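Local coordinates for uncharacterised protein (Vibrio cholerae, PDB 5KKO) that is of unknown function but forms a small, mainly helical chain whose extended acidic C-terminal tail packs against neighbouring copies in the crystal assembly, at the interface of chains A and B and the interface of chains A and C. Numbering follows the deposited sequence. Chains: chain A/B/C, Uncharacterised protein.

Contact 1: the interface of chains A and B. Residues chain A 5, 7, 40, 42-45; chain B 49-52.
The C-terminal end of helix 28-43 and the loop after it receive the extended, poorly ordered tail segment 49-52 of chain B. B:Asn49 lies over the helix end, its CG anti to the carbonyl carbon (chi1 -53°), and its amide ND2 gives a hydrogen bond of 2.9 Å to the backbone O of A:Lys43. The donor stands above the carbonyl plane, off the lone pairs, and the bond is bent. Water 1 lies 2.9 Å from the same O of A:Lys43 and also bonds to the backbone N of B:Glu50, so amide and water both meet the helix-terminal carbonyl. The side chains of B:Asn49 and A:Pro45 cross at about a right angle, with CG of B:Asn49 3.8 Å from CD of A:Pro45. A:Thr44 gives a very short hydrogen bond, 2.4 Å from OG1 to the backbone O of B:Glu50, nearly along the C=O axis; its length is uncertain, given the disorder of chain B here. The side chain of A:Lys43, CG anti to the backbone N but bent at chi2 (88°), crosses the extended B:Glu50 obliquely, giving a loose salt bridge of 3.6 Å from NZ to the carboxylate OE2. Its CE also lies over the rim of one face of the B:Trp52 indole. Methyl CD1 of A:Leu40 touches CB of B:Trp52 at 3.4 Å. The patch lies at the C-terminal end of the last helix, covered by the tail, with A:Phe7 of strand 6-10 bordering B:Asn49.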
# COMPACT_ATOMS: atom_id res chain seq x y z
N LYS A 5 0.54 21.12 -0.45
CA LYS A 5 0.99 19.77 -0.20
C LYS A 5 -0.17 18.82 -0.47
O LYS A 5 -1.32 19.13 -0.10
CB LYS A 5 1.52 19.65 1.22
CG LYS A 5 2.15 18.33 1.49
CD LYS A 5 2.92 18.38 2.80
CE LYS A 5 3.32 16.99 3.21
NZ LYS A 5 4.30 16.83 4.33
N PHE A 7 -1.32 14.56 -0.39
CA PHE A 7 -1.08 13.27 0.24
C PHE A 7 -1.76 12.18 -0.59
O PHE A 7 -2.95 12.26 -0.93
CB PHE A 7 -1.67 13.28 1.68
CG PHE A 7 -1.08 14.33 2.58
CD1 PHE A 7 -1.51 15.66 2.53
CD2 PHE A 7 -0.11 14.00 3.47
CE1 PHE A 7 -0.92 16.65 3.36
CE2 PHE A 7 0.48 14.96 4.32
CZ PHE A 7 0.09 16.28 4.28
N LEU A 40 -4.78 10.24 10.73
CA LEU A 40 -3.47 10.38 11.36
C LEU A 40 -2.37 9.70 10.52
O LEU A 40 -1.25 10.20 10.42
CB LEU A 40 -3.51 9.81 12.79
CG LEU A 40 -2.26 9.75 13.68
CD1 LEU A 40 -1.66 11.14 13.85
CD2 LEU A 40 -2.56 9.07 15.07
N ILE A 42 -2.53 9.20 7.23
CA ILE A 42 -2.27 9.97 6.01
C ILE A 42 -1.34 11.12 6.31
O ILE A 42 -0.37 11.32 5.60
CB ILE A 42 -3.60 10.47 5.41
CG1 ILE A 42 -4.49 9.29 5.07
CG2 ILE A 42 -3.29 11.42 4.19
CD1 ILE A 42 -6.00 9.68 4.84
N LYS A 43 -1.61 11.87 7.39
CA LYS A 43 -0.77 13.00 7.79
C LYS A 43 0.66 12.55 8.15
O LYS A 43 1.66 13.17 7.76
CB LYS A 43 -1.47 13.68 8.97
CG LYS A 43 -0.77 14.90 9.61
CD LYS A 43 -1.19 16.13 8.88
CE LYS A 43 -0.84 17.43 9.63
NZ LYS A 43 -1.35 18.61 8.81
N THR A 44 0.76 11.47 8.94
CA THR A 44 2.02 11.01 9.54
C THR A 44 2.04 9.48 9.44
O THR A 44 1.66 8.77 10.40
CB THR A 44 2.14 11.40 11.03
OG1 THR A 44 1.93 12.81 11.21
CG2 THR A 44 3.54 11.01 11.61
N PRO A 45 2.56 8.92 8.34
CA PRO A 45 2.54 7.45 8.18
C PRO A 45 3.32 6.76 9.29
O PRO A 45 4.32 7.26 9.76
CB PRO A 45 3.20 7.23 6.82
CG PRO A 45 2.88 8.55 6.05
CD PRO A 45 2.89 9.61 7.09
N ASN B 49 6.69 14.80 6.80
CA ASN B 49 5.42 14.85 7.50
C ASN B 49 5.63 15.37 8.91
O ASN B 49 6.71 15.21 9.49
CB ASN B 49 4.76 13.47 7.54
CG ASN B 49 4.64 12.83 6.14
OD1 ASN B 49 5.58 12.21 5.65
ND2 ASN B 49 3.46 12.96 5.52
N GLU B 50 4.61 16.02 9.46
CA GLU B 50 4.64 16.39 10.86
C GLU B 50 4.63 15.12 11.71
O GLU B 50 3.90 14.18 11.39
CB GLU B 50 3.45 17.27 11.23
CG GLU B 50 3.22 18.48 10.33
CD GLU B 50 1.95 19.26 10.71
OE1 GLU B 50 1.30 18.89 11.71
OE2 GLU B 50 1.62 20.24 10.02
N PRO B 51 5.42 15.05 12.78
CA PRO B 51 5.39 13.85 13.61
C PRO B 51 4.26 13.90 14.64
O PRO B 51 4.42 14.55 15.68
CB PRO B 51 6.77 13.86 14.28
CG PRO B 51 7.08 15.34 14.43
CD PRO B 51 6.43 16.02 13.23
N TRP B 52 3.11 13.30 14.36
CA TRP B 52 2.04 13.19 15.36
C TRP B 52 2.06 11.78 15.93
O TRP B 52 2.01 10.80 15.18
CB TRP B 52 0.66 13.51 14.78
CG TRP B 52 0.45 14.96 14.46
CD1 TRP B 52 1.41 15.90 14.28
CD2 TRP B 52 -0.82 15.64 14.31
NE1 TRP B 52 0.83 17.13 14.02
CE2 TRP B 52 -0.53 16.99 14.03
CE3 TRP B 52 -2.15 15.23 14.39
CZ2 TRP B 52 -1.54 17.94 13.82
CZ3 TRP B 52 -3.15 16.18 14.17
CH2 TRP B 52 -2.83 17.51 13.89
O HOH W 1 2.37 15.94 7.88

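Contact 2: the interface of chains A and C. Residues chain A 47-48, 50, 53, 55; chain C 12, 15, 19.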
# COMPACT_ATOMS: atom_id res chain seq x y z
N ASP A 47 3.63 2.87 9.22
CA ASP A 47 3.53 1.42 8.86
C ASP A 47 2.14 0.85 9.18
O ASP A 47 1.99 -0.32 9.60
CB ASP A 47 4.60 0.56 9.55
CG ASP A 47 5.99 0.69 8.91
OD1 ASP A 47 6.95 0.14 9.51
OD2 ASP A 47 6.12 1.33 7.84
N ASP A 48 1.12 1.69 8.98
CA ASP A 48 -0.28 1.28 9.09
C ASP A 48 -0.64 0.87 10.51
O ASP A 48 -1.50 0.01 10.74
CB ASP A 48 -0.65 0.17 8.10
CG ASP A 48 -2.16 -0.10 8.09
OD1 ASP A 48 -2.64 -1.26 8.25
OD2 ASP A 48 -2.93 0.92 7.93
N GLU A 50 -2.53 1.08 13.93
CA GLU A 50 -3.75 1.62 14.48
C GLU A 50 -3.83 1.30 15.96
O GLU A 50 -3.28 0.29 16.42
CB GLU A 50 -4.98 1.04 13.75
CG GLU A 50 -4.91 1.36 12.22
CD GLU A 50 -6.12 0.87 11.48
OE1 GLU A 50 -6.39 1.36 10.36
OE2 GLU A 50 -6.87 0.01 11.99
N ASP A 53 -4.64 -2.31 17.33
CA ASP A 53 -3.87 -3.46 16.86
C ASP A 53 -3.11 -4.14 17.98
O ASP A 53 -2.49 -3.51 18.85
CB ASP A 53 -2.81 -3.05 15.82
CG ASP A 53 -3.40 -2.50 14.54
OD1 ASP A 53 -4.61 -2.66 14.31
OD2 ASP A 53 -2.58 -1.91 13.77
N PHE A 55 -0.40 -5.96 17.18
CA PHE A 55 0.77 -6.31 16.36
C PHE A 55 1.37 -5.01 15.90
O PHE A 55 2.47 -4.95 15.29
CB PHE A 55 0.40 -7.18 15.13
CG PHE A 55 -0.74 -6.59 14.33
CD1 PHE A 55 -0.46 -5.70 13.30
CD2 PHE A 55 -2.05 -6.95 14.60
CE1 PHE A 55 -1.47 -5.09 12.58
CE2 PHE A 55 -3.09 -6.35 13.85
CZ PHE A 55 -2.79 -5.44 12.84
OXT PHE A 55 0.71 -3.98 16.11
N LEU C 12 -0.62 -3.54 4.04
CA LEU C 12 -2.02 -3.31 4.38
C LEU C 12 -2.80 -4.61 4.38
O LEU C 12 -3.62 -4.84 5.28
CB LEU C 12 -2.63 -2.26 3.43
CG LEU C 12 -2.35 -0.82 3.93
CD1 LEU C 12 -0.88 -0.47 4.41
CD2 LEU C 12 -2.83 0.21 2.89
N ASN C 15 -1.78 -6.70 7.53
CA ASN C 15 -2.41 -6.14 8.73
C ASN C 15 -3.91 -6.38 8.73
O ASN C 15 -4.48 -6.67 9.79
CB ASN C 15 -2.13 -4.64 8.83
CG ASN C 15 -0.70 -4.32 9.28
OD1 ASN C 15 0.12 -5.20 9.55
ND2 ASN C 15 -0.39 -3.05 9.35
N ARG C 19 -6.09 -8.32 11.59
CA ARG C 19 -7.27 -7.75 12.26
C ARG C 19 -8.48 -8.66 12.10
O ARG C 19 -9.25 -8.80 13.08
CB ARG C 19 -7.54 -6.37 11.70
CG ARG C 19 -6.41 -5.34 12.08
CD ARG C 19 -6.71 -3.99 11.44
NE ARG C 19 -5.53 -3.14 11.65
CZ ARG C 19 -4.82 -2.54 10.69
NH1 ARG C 19 -5.21 -2.55 9.39
NH2 ARG C 19 -3.77 -1.83 11.07
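C:Arg19, on helix 11-20 of chain C, inserts its guanidinium among acidic groups of the C-terminal tail of chain A, in a helix-to-tail contact between copies of this mainly helical protein. Its side-on edge meets A:Asp53: NE points almost straight at the carboxylate OD1 (2.9 Å, 177° at H), and NH2 reaches OD2 at 2.9 Å through the syn lone pair. The other end grips OD1 of A:Asp48 with both NH1 and NH2, each 3.1 Å away; NH1 takes the syn lone pair, whereas NH2 comes from above the carboxylate plane. The anti lone pair of that oxygen receives ND2 of C:Asn15 at 3.1 Å, in a nearly coplanar amide-carboxylate pair, so three N-H groups hold one atom. A:Glu50 lies across the guanidinium, stacked, with OE2 3.4 Å above the centre of the plane. CB of C:Asn15 covers the opposite face toward its rim. The guanidinium and the amide would be expected to stabilise the ionised form of the clustered acids. Further out, the backbone N of A:Glu50 gives a 3.0 Å hydrogen bond to OD2 of A:Asp53 from above the carboxylate plane, which may steady it. The ring of A:Phe55 (chi1 51°, the crowded position) has CB of A:Asp53 over one face, and its edge meets CG of C:Arg19 and the amide of C:Asn15. The arginine chain runs extended from CG to NE, and A:Asp48 holds CG anti to its backbone N (chi1 -172°).

The C-alpha centres of contact 1 and contact 2 lie about 16 Å apart, and the two share no residue of chain A. They are nevertheless close in sequence: contact 1 uses the chain up to A:Pro45, and contact 2 begins at A:Asp47. The tail has two different settings, since residues 49-52 of chain B pack on chain A, while A:Glu50 and its neighbours face chain C. One copy can therefore receive a tail and offer its own to another. Neither interface is an exact two-fold, and the six-chain arrangement may belong to the crystal and not to the protein in solution.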